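PDB 3VOC: Beta/alpha-amylase from Paenibacillus polymyxa, which hydrolyses alpha-1,4-glucosidic linkages in starch, its family 14 beta-amylase domain, the part in this chain, releasing successive maltose units from non-reducing chain ends. Local coordinates for residues Tyr46-Ala50 and Gly51-Phe55; Tyr137-Phe140 and Ala141-Ala145; Lys102-Ala105 and Asp106-Gln109. One frame throughout, in Å; residues are numbered along the deposited sequence. Where two conformers were deposited one is given.

Contact 1 (Tyr46-Ala50 and Gly51-Phe55). With CA (calcium ion), chain B.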
loop_
_atom_site.group_PDB
_atom_site.type_symbol
_atom_site.label_atom_id
_atom_site.label_comp_id
_atom_site.label_asym_id
_atom_site.label_seq_id
_atom_site.Cartn_x
_atom_site.Cartn_y
_atom_site.Cartn_z
ATOM N N TYR A 46 7.269 -14.185 -8.159
ATOM C CA TYR A 46 7.044 -14.853 -9.437
ATOM C C TYR A 46 8.101 -14.516 -10.476
ATOM O O TYR A 46 8.364 -15.329 -11.367
ATOM C CB TYR A 46 5.699 -14.444 -10.043
ATOM C CG TYR A 46 4.470 -15.161 -9.527
ATOM C CD1 TYR A 46 4.500 -15.909 -8.357
ATOM C CD2 TYR A 46 3.244 -15.044 -10.205
ATOM C CE1 TYR A 46 3.346 -16.553 -7.869
ATOM C CE2 TYR A 46 2.089 -15.689 -9.732
ATOM C CZ TYR A 46 2.147 -16.431 -8.567
ATOM O OH TYR A 46 1.018 -17.054 -8.079
ATOM N N VAL A 47 8.653 -13.306 -10.415
ATOM C CA VAL A 47 9.407 -12.797 -11.557
ATOM C C VAL A 47 10.918 -12.717 -11.349
ATOM O O VAL A 47 11.648 -12.535 -12.307
ATOM C CB VAL A 47 8.875 -11.415 -12.057
ATOM C CG1 VAL A 47 7.384 -11.494 -12.387
ATOM C CG2 VAL A 47 9.137 -10.301 -11.010
ATOM N N GLU A 48 11.378 -12.827 -10.111
ATOM C CA GLU A 48 12.816 -12.860 -9.834
ATOM C C GLU A 48 13.102 -13.943 -8.782
ATOM O O GLU A 48 13.833 -13.713 -7.826
ATOM C CB GLU A 48 13.311 -11.470 -9.391
ATOM C CG GLU A 48 14.831 -11.245 -9.507
ATOM C CD GLU A 48 15.287 -9.870 -9.019
ATOM O OE1 GLU A 48 14.438 -8.954 -8.840
ATOM O OE2 GLU A 48 16.510 -9.690 -8.812
ATOM N N SER A 49 12.523 -15.127 -8.974
ATOM C CA SER A 49 12.559 -16.175 -7.955
ATOM C C SER A 49 13.852 -16.984 -7.972
ATOM O O SER A 49 14.311 -17.448 -6.928
ATOM C CB SER A 49 11.373 -17.143 -8.096
ATOM O OG SER A 49 11.465 -17.894 -9.304
ATOM N N ALA A 50 14.438 -17.138 -9.153
ATOM C CA ALA A 50 15.529 -18.105 -9.337
ATOM C C ALA A 50 16.865 -17.618 -8.776
ATOM O O ALA A 50 17.712 -18.428 -8.383
ATOM C CB ALA A 50 15.664 -18.461 -10.827
ATOM N N GLY A 51 17.059 -16.305 -8.762
ATOM C CA GLY A 51 18.326 -15.719 -8.340
ATOM C C GLY A 51 18.308 -14.224 -8.567
ATOM O O GLY A 51 17.467 -13.719 -9.315
ATOM N N ASP A 52 19.231 -13.517 -7.922
ATOM C CA ASP A 52 19.332 -12.070 -8.073
ATOM C C ASP A 52 19.546 -11.746 -9.544
ATOM O O ASP A 52 20.494 -12.226 -10.167
ATOM C CB ASP A 52 20.471 -11.497 -7.214
ATOM C CG ASP A 52 20.459 -9.968 -7.155
ATOM O OD1 ASP A 52 19.499 -9.328 -7.643
ATOM O OD2 ASP A 52 21.429 -9.390 -6.620
ATOM N N ASN A 53 18.607 -10.979 -10.092
ATOM C CA ASN A 53 18.638 -10.543 -11.493
ATOM C C ASN A 53 18.504 -11.675 -12.497
ATOM O O ASN A 53 18.936 -11.561 -13.640
ATOM C CB ASN A 53 19.859 -9.663 -11.776
ATOM C CG ASN A 53 19.863 -8.401 -10.944
ATOM O OD1 ASN A 53 18.834 -7.988 -10.411
ATOM N ND2 ASN A 53 21.019 -7.780 -10.830
ATOM N N GLN A 54 17.892 -12.765 -12.055
ATOM C CA GLN A 54 17.466 -13.819 -12.943
ATOM C C GLN A 54 15.939 -13.741 -13.014
ATOM O O GLN A 54 15.235 -14.124 -12.080
ATOM C CB GLN A 54 17.951 -15.186 -12.448
ATOM C CG GLN A 54 17.637 -16.295 -13.408
ATOM C CD GLN A 54 18.187 -17.664 -12.995
ATOM O OE1 GLN A 54 19.093 -17.788 -12.161
ATOM N NE2 GLN A 54 17.614 -18.703 -13.585
ATOM N N PHE A 55 15.439 -13.240 -14.133
ATOM C CA PHE A 55 14.023 -12.895 -14.252
ATOM C C PHE A 55 13.238 -13.913 -15.052
ATOM O O PHE A 55 13.782 -14.568 -15.948
ATOM C CB PHE A 55 13.882 -11.500 -14.886
ATOM C CG PHE A 55 14.436 -10.405 -14.029
ATOM C CD1 PHE A 55 13.670 -9.868 -12.970
ATOM C CD2 PHE A 55 15.716 -9.906 -14.262
ATOM C CE1 PHE A 55 14.195 -8.861 -12.160
ATOM C CE2 PHE A 55 16.236 -8.899 -13.454
ATOM C CZ PHE A 55 15.468 -8.382 -12.397
HETATM CA CA CA B . 17.868 -7.854 -8.237
HETATM O O HOH W 1 15.829 -6.766 -8.607
HETATM O O HOH W 2 13.604 -16.008 -11.948
#
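Glu48 and Phe55 lie side by side and point the same way, with the carboxylate and ring planes turned 42° apart. The ring atom CE1 of Phe55 comes to 3.3 Å from Glu48 OE1 and lies close to Glu48 CG and CD. Because CG of Glu48 is anti to the backbone N (chi1 -161°) and the chain is extended beyond it, the carboxylate is carried alongside the ring to a calcium ion, which OE2 binds at 2.4 Å. The type II turn Gly51-Gln54 presents two more ligands to the same ion, Asp52 OD1 at 2.3 Å and Asn53 OD1 at 2.4 Å. Asn53 N also donates to Glu48 OE2 (2.8 Å) on its anti side, 23° out of the carboxylate plane, so metal and amide grip one oxygen. Glu48 OE1 accepts from Trp44 NE1 and from water 1, itself a calcium ligand. Replacing Phe55 by an alanine would probably open a gap beside the Glu48 methylenes and lose the packing on Leu136. Gln132 and Glu135 complete the calcium site from helix 127-144, whose Leu136 and Ser139 touch Phe55; the loop between helices 44-47 and 58-69 is thus held against it.

Contact 2 (Tyr137-Phe140 and Ala141-Ala145)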
loop_
_atom_site.group_PDB
_atom_site.type_symbol
_atom_site.label_atom_id
_atom_site.label_comp_id
_atom_site.label_asym_id
_atom_site.label_seq_id
_atom_site.Cartn_x
_atom_site.Cartn_y
_atom_site.Cartn_z
ATOM N N TYR A 137 12.518 -2.654 -11.525
ATOM C CA TYR A 137 11.781 -1.697 -12.364
ATOM C C TYR A 137 12.439 -1.609 -13.743
ATOM O O TYR A 137 11.758 -1.523 -14.774
ATOM C CB TYR A 137 11.732 -0.307 -11.718
ATOM C CG TYR A 137 10.993 -0.186 -10.375
ATOM C CD1 TYR A 137 10.155 -1.191 -9.904
ATOM C CD2 TYR A 137 11.130 0.966 -9.599
ATOM C CE1 TYR A 137 9.471 -1.045 -8.670
ATOM C CE2 TYR A 137 10.457 1.124 -8.377
ATOM C CZ TYR A 137 9.639 0.118 -7.923
ATOM O OH TYR A 137 8.985 0.281 -6.728
ATOM N N ALA A 138 13.768 -1.622 -13.751
ATOM C CA ALA A 138 14.543 -1.616 -14.992
ATOM C C ALA A 138 14.196 -2.831 -15.829
ATOM O O ALA A 138 13.945 -2.724 -17.033
ATOM C CB ALA A 138 16.065 -1.588 -14.677
ATOM N N SER A 139 14.179 -3.998 -15.189
ATOM C CA SER A 139 13.848 -5.208 -15.897
ATOM C C SER A 139 12.422 -5.168 -16.440
ATOM O O SER A 139 12.189 -5.592 -17.576
ATOM C CB SER A 139 14.040 -6.447 -15.026
ATOM O OG SER A 139 13.904 -7.594 -15.836
ATOM N N PHE A 140 11.475 -4.671 -15.639
ATOM C CA PHE A 140 10.089 -4.572 -16.112
ATOM C C PHE A 140 9.995 -3.680 -17.338
ATOM O O PHE A 140 9.355 -4.026 -18.341
ATOM C CB PHE A 140 9.153 -4.023 -15.015
ATOM C CG PHE A 140 7.730 -3.927 -15.460
ATOM C CD1 PHE A 140 6.919 -5.065 -15.520
ATOM C CD2 PHE A 140 7.206 -2.717 -15.869
ATOM C CE1 PHE A 140 5.589 -4.978 -15.984
ATOM C CE2 PHE A 140 5.889 -2.624 -16.335
ATOM C CZ PHE A 140 5.085 -3.751 -16.392
ATOM N N ALA A 141 10.638 -2.518 -17.252
ATOM C CA ALA A 141 10.616 -1.541 -18.322
ATOM C C ALA A 141 11.167 -2.155 -19.606
ATOM O O ALA A 141 10.577 -2.013 -20.680
ATOM C CB ALA A 141 11.419 -0.305 -17.919
ATOM N N GLU A 142 12.294 -2.855 -19.478
ATOM C CA GLU A 142 12.943 -3.513 -20.609
ATOM C C GLU A 142 12.066 -4.615 -21.225
ATOM O O GLU A 142 11.955 -4.732 -22.450
ATOM C CB GLU A 142 14.289 -4.087 -20.145
ATOM C CG GLU A 142 15.178 -4.614 -21.253
ATOM C CD GLU A 142 16.625 -4.749 -20.796
ATOM O OE1 GLU A 142 16.920 -5.687 -20.014
ATOM O OE2 GLU A 142 17.461 -3.906 -21.214
ATOM N N ASN A 143 11.409 -5.400 -20.383
ATOM C CA ASN A 143 10.597 -6.508 -20.883
ATOM C C ASN A 143 9.215 -6.130 -21.400
ATOM O O ASN A 143 8.636 -6.842 -22.237
ATOM C CB ASN A 143 10.482 -7.601 -19.829
ATOM C CG ASN A 143 11.728 -8.453 -19.764
ATOM O OD1 ASN A 143 11.801 -9.492 -20.405
ATOM N ND2 ASN A 143 12.723 -8.000 -19.016
ATOM N N PHE A 144 8.694 -5.013 -20.902
ATOM C CA PHE A 144 7.344 -4.596 -21.235
ATOM C C PHE A 144 7.230 -3.323 -22.061
ATOM O O PHE A 144 6.114 -2.848 -22.309
ATOM C CB PHE A 144 6.489 -4.549 -19.970
ATOM C CG PHE A 144 6.159 -5.918 -19.445
ATOM C CD1 PHE A 144 4.960 -6.536 -19.781
ATOM C CD2 PHE A 144 7.079 -6.619 -18.655
ATOM C CE1 PHE A 144 4.664 -7.814 -19.309
ATOM C CE2 PHE A 144 6.782 -7.903 -18.184
ATOM C CZ PHE A 144 5.585 -8.495 -18.512
ATOM N N ALA A 145 8.371 -2.790 -22.494
ATOM C CA ALA A 145 8.430 -1.624 -23.383
ATOM C C ALA A 145 7.553 -1.813 -24.629
ATOM O O ALA A 145 6.882 -0.876 -25.064
ATOM C CB ALA A 145 9.894 -1.329 -23.785
#
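Asn143 grips the carbonyl oxygen of Ser139 twice. Its side-chain ND2 donates to Ser139 O at 2.9 Å with an almost straight angle of 173° at the hydrogen, and the acceptor lies nearly in the amide plane. The backbone Asn143 N reaches Ser139 O at the same 2.9 Å but from the opposite face of the carbonyl plane. Having CG beside the backbone N (chi1 -78°) folds the amide back over the preceding turn, where ND2 can bond; OD1 accepts from Lys61 NZ, while Ser139 OG is bonded to Trp57 NE1. Helical bonds continue alongside, among them Phe144 N to Phe140 O at 2.8 Å. Farther out, Phe140 and Phe144 cross as side chains at about a right angle, yet their rings are only 15° from parallel. They are slid apart, with centroids separated by 4.6 Å. Phe140 CE1 sits over a face of the Phe144 ring, and in return Phe144 CB makes a CH-pi contact over the Phe140 ring, 4.1 Å from its centroid. Phe140 also packs on Trp74, Pro76 and Ile78 of strand 73-79. This is i to i+4 packing on a helix of the beta-alpha-beta crossover from strand 73-79 to strand 153-156 of the TIM barrel.

Contact 3 (Lys102-Ala105 and Asp106-Gln109)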
loop_
_atom_site.group_PDB
_atom_site.type_symbol
_atom_site.label_atom_id
_atom_site.label_comp_id
_atom_site.label_asym_id
_atom_site.label_seq_id
_atom_site.Cartn_x
_atom_site.Cartn_y
_atom_site.Cartn_z
ATOM N N LYS A 102 21.511 -12.152 1.041
ATOM C CA LYS A 102 22.098 -10.887 0.561
ATOM C C LYS A 102 22.257 -9.781 1.622
ATOM O O LYS A 102 22.921 -8.774 1.378
ATOM C CB LYS A 102 21.307 -10.353 -0.648
ATOM C CG LYS A 102 21.375 -11.246 -1.885
ATOM C CD LYS A 102 22.778 -11.290 -2.484
ATOM C CE LYS A 102 22.793 -11.897 -3.885
ATOM N NZ LYS A 102 22.954 -13.391 -3.854
ATOM N N GLY A 103 21.642 -9.954 2.790
ATOM C CA GLY A 103 21.738 -8.947 3.853
ATOM C C GLY A 103 21.293 -9.562 5.161
ATOM O O GLY A 103 20.742 -10.672 5.164
ATOM N N SER A 104 21.511 -8.860 6.274
ATOM C CA SER A 104 21.163 -9.430 7.572
ATOM C C SER A 104 19.654 -9.371 7.757
ATOM O O SER A 104 19.020 -8.389 7.346
ATOM C CB SER A 104 21.890 -8.719 8.727
ATOM O OG SER A 104 21.200 -7.583 9.168
ATOM N N ALA A 105 19.086 -10.412 8.365
ATOM C CA ALA A 105 17.637 -10.466 8.586
ATOM C C ALA A 105 17.195 -9.224 9.353
ATOM O O ALA A 105 16.166 -8.632 9.026
ATOM C CB ALA A 105 17.235 -11.724 9.335
ATOM N N ASP A 106 17.972 -8.840 10.362
ATOM C CA ASP A 106 17.655 -7.674 11.199
ATOM C C ASP A 106 17.516 -6.367 10.379
ATOM O O ASP A 106 16.631 -5.559 10.636
ATOM C CB ASP A 106 18.708 -7.497 12.307
ATOM C CG ASP A 106 18.378 -6.343 13.251
ATOM O OD1 ASP A 106 17.705 -6.587 14.273
ATOM O OD2 ASP A 106 18.768 -5.188 12.954
ATOM N N GLU A 107 18.390 -6.171 9.400
ATOM C CA GLU A 107 18.341 -4.976 8.575
ATOM C C GLU A 107 17.209 -5.040 7.540
ATOM O O GLU A 107 16.719 -3.997 7.088
ATOM C CB GLU A 107 19.662 -4.812 7.819
ATOM C CG GLU A 107 20.836 -4.390 8.697
ATOM C CD GLU A 107 22.126 -4.273 7.905
ATOM O OE1 GLU A 107 22.045 -3.985 6.684
ATOM O OE2 GLU A 107 23.208 -4.486 8.509
ATOM N N MET A 108 16.826 -6.256 7.154
ATOM C CA MET A 108 15.851 -6.467 6.073
ATOM C C MET A 108 14.418 -6.606 6.539
ATOM O O MET A 108 13.487 -6.466 5.745
ATOM C CB MET A 108 16.202 -7.727 5.295
ATOM C CG MET A 108 17.572 -7.688 4.663
ATOM S SD MET A 108 18.010 -9.337 4.097
ATOM C CE MET A 108 16.642 -9.672 2.969
ATOM N N GLN A 109 14.234 -6.906 7.816
ATOM C CA GLN A 109 12.895 -7.189 8.286
ATOM C C GLN A 109 12.347 -6.142 9.234
ATOM O O GLN A 109 12.988 -5.107 9.479
ATOM C CB GLN A 109 12.852 -8.593 8.903
ATOM C CG GLN A 109 13.161 -9.699 7.867
ATOM C CD GLN A 109 13.181 -11.088 8.470
ATOM O OE1 GLN A 109 13.278 -11.249 9.692
ATOM N NE2 GLN A 109 13.091 -12.108 7.607
HETATM O O HOH W 3 22.799 -6.131 10.932
#
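The Glu107 carboxylate is joined to Ser104 through water 3, which donates to Glu107 OE2 at 3.0 Å and is hydrogen-bonded to Ser104 OG at 2.8 Å. The stem of the same side chain touches the serine directly, Glu107 CG lying 3.2 Å from Ser104 OG. A second flat group, the Gln109 amide, brings OE1 to 4.0 Å from Ala105 CB, a loose contact of the amide oxygen with the methyl group at the end of an extended side chain. Ser104 is the N-cap of the short helix 105-108. Its OG, set between the backbone N and carbonyl carbon (chi1 86°), accepts from Glu107 N at 3.2 Å with 153° at the hydrogen. Met108 N donates to Ser104 O at 3.1 Å. The other backbone bonds are bent and weak: Glu107 N to Ser104 O, Met108 N to Ala105 O and Gln109 N to Ala105 O, in keeping with a helix of barely one turn. In sequence the turn joins the loop after strand 92-93 to the hairpin of strands 110-111 and 117-118, and Asp106 ties it to the start of helix 188-202 by bonding Glu188 N and Thr189 OG1.

Overall arrangement
Along the chain the order is contact 1, contact 3, contact 2; each is local and closes before the next begins, so none nests or crosses. Contact 1 closes the loop leaving helix 44-47, after barrel strand 37-43. Contacts 3 and 2 both fall in the long connection between strands 73-79 and 153-156, the former in its excursion and the latter on the returning helix 127-144. Contacts 1 and 2 have centres 14 Å apart and meet through Phe55 CD2 and Ser139 OG at 3.3 Å. Contact 1 also touches contact 3, Asp52 OD2 lying 4.0 Å from Lys102 CE. Contacts 2 and 3 stay separate, nearest atoms about 15 Å apart, leaving the calcium loop as the intermediary.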